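Local atomic coordinates of Ufm1-specific protease (PDB entry 5EJJ), a protein that cleaves the peptide bond after the C-terminal glycine of the ubiquitin-like modifier UFM-1 as a thiol protease, and is needed to localise a subset of odorant receptors to olfactory cilia. Residues Leu57-Ser60 / Asn61-Phe64; Glu144-Asp147 / Val148-Ala151. All coordinates share one frame; numbering follows the deposited sequence.

Contact 1. Residues Leu57-Ser60 / Asn61-Phe64; sequences LTES and NRQF
Thr58 caps the start of helix 59-68 by accepting from the backbone of Asn61. Its OG1 lies 3.2 Å from Asn61 N, at an N-H...O angle of 153°. The hydroxyl reaches that amide because it sits between the backbone N and the carbonyl carbon (chi1 55°). This is an N-cap. Thr58 O also accepts from Arg62 N at 3.1 Å. Gln63 N and Phe64 N continue the helical bonding to Glu59 O and Ser60 O.

The side chains of Glu59, Arg62 and Gln63 meet on this first turn. Glu59 and Arg62 run side by side in the same direction. Arg62 grips its partner side-on, and both nitrogens go to one oxygen. Arg62 NE is 2.8 Å from Glu59 OE2, and Arg62 NH2 is 2.6 Å from Glu59 OE2. The carboxylate and guanidinium planes are 31° apart. The other oxygen, Glu59 OE1, takes a weak bond from Gln63 NE2 at 2.8 Å; here carboxylate and amide are turned steeply against each other. Arg62 NH1 also makes a salt bridge to Glu66, one turn on.

The packed side is different in character. Phe64 turns away from the first turn and lies against Tyr318 and Leu322 of helix 312-325 and Met273 of helix 253-280. Asn61 touches Arg321 and Leu325, and Arg62 also rests on Phe36 of strand 33-40. Glu59 and Ser60 are on the solvent side.

Without the guanidinium, as with an alanine here, Glu59 would probably lose both bonds to OE2, Glu66 its salt bridge, and the Glu59 carboxylate would be freer to turn. The acid at Glu59 also lies near the helix N terminus, where its negative charge would be expected to suit the helix dipole.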
# COMPACT_ATOMS: atom_id res chain seq x y z
N LEU A 57 -20.88 3.28 14.58
CA LEU A 57 -20.59 4.64 15.04
C LEU A 57 -20.38 4.72 16.55
O LEU A 57 -20.70 5.74 17.17
CB LEU A 57 -21.66 5.63 14.60
CG LEU A 57 -21.72 5.79 13.08
CD1 LEU A 57 -22.94 6.58 12.67
CD2 LEU A 57 -20.46 6.46 12.56
N THR A 58 -19.84 3.64 17.11
CA THR A 58 -19.49 3.53 18.52
C THR A 58 -18.17 4.22 18.82
O THR A 58 -17.26 4.22 18.00
CB THR A 58 -19.30 2.05 18.91
OG1 THR A 58 -18.33 1.45 18.05
CG2 THR A 58 -20.60 1.29 18.77
N GLU A 59 -18.06 4.78 20.02
CA GLU A 59 -16.79 5.29 20.54
C GLU A 59 -15.69 4.24 20.49
O GLU A 59 -14.51 4.57 20.37
CB GLU A 59 -16.95 5.78 21.97
CG GLU A 59 -16.61 7.24 22.16
CD GLU A 59 -15.12 7.47 22.43
OE1 GLU A 59 -14.62 6.95 23.46
OE2 GLU A 59 -14.46 8.16 21.62
N SER A 60 -16.06 2.97 20.61
CA SER A 60 -15.08 1.87 20.55
C SER A 60 -14.40 1.80 19.19
O SER A 60 -13.18 1.63 19.11
CB SER A 60 -15.72 0.52 20.87
OG SER A 60 -16.59 0.62 21.98
N ASN A 61 -15.19 1.93 18.13
CA ASN A 61 -14.65 1.88 16.78
C ASN A 61 -13.93 3.17 16.42
O ASN A 61 -12.99 3.14 15.64
CB ASN A 61 -15.71 1.50 15.74
CG ASN A 61 -15.96 -0.02 15.69
OD1 ASN A 61 -15.09 -0.81 16.08
ND2 ASN A 61 -17.14 -0.43 15.20
N ARG A 62 -14.35 4.29 16.98
CA ARG A 62 -13.67 5.54 16.69
C ARG A 62 -12.24 5.40 17.15
O ARG A 62 -11.31 5.72 16.42
CB ARG A 62 -14.34 6.73 17.37
CG ARG A 62 -13.92 8.07 16.81
CD ARG A 62 -14.17 9.26 17.77
NE ARG A 62 -13.64 9.06 19.14
CZ ARG A 62 -12.35 8.92 19.48
NH1 ARG A 62 -11.37 8.93 18.57
NH2 ARG A 62 -12.03 8.75 20.76
N GLN A 63 -12.06 4.90 18.36
CA GLN A 63 -10.74 4.69 18.92
C GLN A 63 -9.95 3.65 18.15
O GLN A 63 -8.72 3.73 18.07
CB GLN A 63 -10.83 4.25 20.37
CG GLN A 63 -11.47 5.25 21.30
CD GLN A 63 -11.63 4.68 22.69
OE1 GLN A 63 -11.13 3.59 22.99
NE2 GLN A 63 -12.33 5.41 23.55
N PHE A 64 -10.62 2.64 17.62
CA PHE A 64 -9.88 1.68 16.80
C PHE A 64 -9.35 2.34 15.52
O PHE A 64 -8.21 2.13 15.14
CB PHE A 64 -10.68 0.45 16.43
CG PHE A 64 -9.88 -0.54 15.65
CD1 PHE A 64 -8.93 -1.35 16.29
CD2 PHE A 64 -10.03 -0.64 14.27
CE1 PHE A 64 -8.17 -2.25 15.57
CE2 PHE A 64 -9.28 -1.54 13.54
CZ PHE A 64 -8.35 -2.35 14.18

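Contact 2. Residues Glu144-Asp147 / Val148-Ala151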
# COMPACT_ATOMS: atom_id res chain seq x y z
N GLU A 144 -7.75 -11.25 32.26
CA GLU A 144 -7.03 -10.92 31.03
C GLU A 144 -7.50 -9.60 30.41
O GLU A 144 -6.70 -8.76 29.98
CB GLU A 144 -7.15 -12.05 30.00
CG GLU A 144 -6.37 -13.32 30.32
CD GLU A 144 -7.10 -14.24 31.29
OE1 GLU A 144 -8.18 -13.85 31.78
OE2 GLU A 144 -6.59 -15.35 31.56
N GLN A 145 -8.82 -9.42 30.36
CA GLN A 145 -9.39 -8.23 29.77
C GLN A 145 -8.99 -6.93 30.45
O GLN A 145 -8.61 -5.98 29.79
CB GLN A 145 -10.91 -8.36 29.71
CG GLN A 145 -11.60 -7.11 29.23
CD GLN A 145 -12.94 -7.40 28.59
OE1 GLN A 145 -13.61 -6.48 28.09
NE2 GLN A 145 -13.35 -8.67 28.58
N GLU A 146 -9.07 -6.84 31.76
CA GLU A 146 -8.87 -5.54 32.36
C GLU A 146 -7.40 -5.19 32.59
O GLU A 146 -7.04 -4.00 32.78
CB GLU A 146 -9.71 -5.37 33.62
CG GLU A 146 -11.02 -4.63 33.34
CD GLU A 146 -10.86 -3.46 32.34
OE1 GLU A 146 -11.47 -3.53 31.24
OE2 GLU A 146 -10.15 -2.47 32.67
N ASP A 147 -6.56 -6.22 32.57
CA ASP A 147 -5.13 -6.01 32.69
C ASP A 147 -4.56 -5.50 31.39
O ASP A 147 -3.85 -4.48 31.39
CB ASP A 147 -4.43 -7.30 33.10
CG ASP A 147 -4.63 -7.63 34.55
OD1 ASP A 147 -4.86 -6.69 35.36
OD2 ASP A 147 -4.57 -8.83 34.88
N VAL A 148 -4.87 -6.18 30.28
CA VAL A 148 -4.44 -5.73 28.95
C VAL A 148 -4.80 -4.26 28.70
O VAL A 148 -3.98 -3.50 28.19
CB VAL A 148 -4.96 -6.64 27.81
CG1 VAL A 148 -5.69 -5.83 26.77
CG2 VAL A 148 -3.82 -7.35 27.14
N LYS A 149 -6.00 -3.87 29.09
CA LYS A 149 -6.36 -2.47 29.07
C LYS A 149 -5.39 -1.67 29.95
O LYS A 149 -4.81 -0.69 29.51
CB LYS A 149 -7.82 -2.31 29.50
CG LYS A 149 -8.39 -0.89 29.43
CD LYS A 149 -9.92 -0.92 29.57
CE LYS A 149 -10.53 0.46 29.88
NZ LYS A 149 -10.39 0.90 31.31
N SER A 150 -5.17 -2.12 31.18
CA SER A 150 -4.34 -1.35 32.13
C SER A 150 -2.85 -1.30 31.77
O SER A 150 -2.16 -0.33 32.13
CB SER A 150 -4.50 -1.89 33.55
OG SER A 150 -3.44 -1.41 34.38
N ALA A 151 -2.35 -2.35 31.12
CA ALA A 151 -0.94 -2.42 30.76
C ALA A 151 -0.67 -1.30 29.78
O ALA A 151 0.29 -0.53 29.91
CB ALA A 151 -0.63 -3.75 30.15
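Glu146 and Lys149 lie side by side on the exposed flank of helix 144-156 and point the same way. Their ion pair is long, with Glu146 OE2 3.6 Å from Lys149 NZ. The carboxylate also rests beside the lysine chain, and Glu146 OE1 is 3.5 Å from Lys149 CD. Lys149 leaves the helix with CG anti to the backbone N (chi1 -176°), stays extended, and bends only at its last torsion, next to the ammonium. Its NZ has a second, weak ion pair with Glu153.

The backbone is satisfied by successive helical bonds. Val148 N donates to Glu144 O at 3.2 Å, and the bond is nearly straight at 165°. Lys149 N gives a weak bond to Gln145 O. Ser150 N donates to Glu146 O at 3.1 Å. Ala151 N donates to Asp147 O.

Most of the other polar ends find partners beyond the eight residues. Asp147 OD1 forms a salt bridge with Arg140, just before the helix, and Asp147 OD2 is also hydrogen-bonded. Gln145 OE1 accepts from Arg280, at the end of helix 253-280. Ser150 OG has a weak hydrogen bond with Arg154, one turn on. Glu144 OE2 accepts weakly from the backbone of Gly142. Charged and polar groups of this turn are thus tied to the approach to the helix, to its next turn and, through Gln145, to helix 253-280.

The inner face is apolar. Val148 and Ala151 are buried. Val148 meets Trp137 and Leu139 of strand 127-139 and Met272, Thr275 and Val276 of helix 253-280. Ala151 also rests on Trp137, while Glu144 touches Ile279. The first turns of helix 144-156 therefore pack against both strand 127-139 and the long helix 253-280.

Overall arrangement
Both contacts are local and lie in series along the chain. Contact 1 opens helix 59-68 after the loop that leaves strand 45-53, in the N-terminal MPN domain. The chain then returns through strand 74-81 and passes along strand 127-139 before contact 2 opens helix 144-156. Neither contact closes a long loop, and they neither nest nor cross. The centres of contact 1 and contact 2 are about 18 Å apart. The nearest atoms of contact 1 and contact 2 are about 8 Å apart, without touching. Helix 253-280 links them: contact 1 meets it through Phe64, contact 2 through Val148. It thus joins the N-terminal domain to the part built on strand 127-139, away from the catalytic residues.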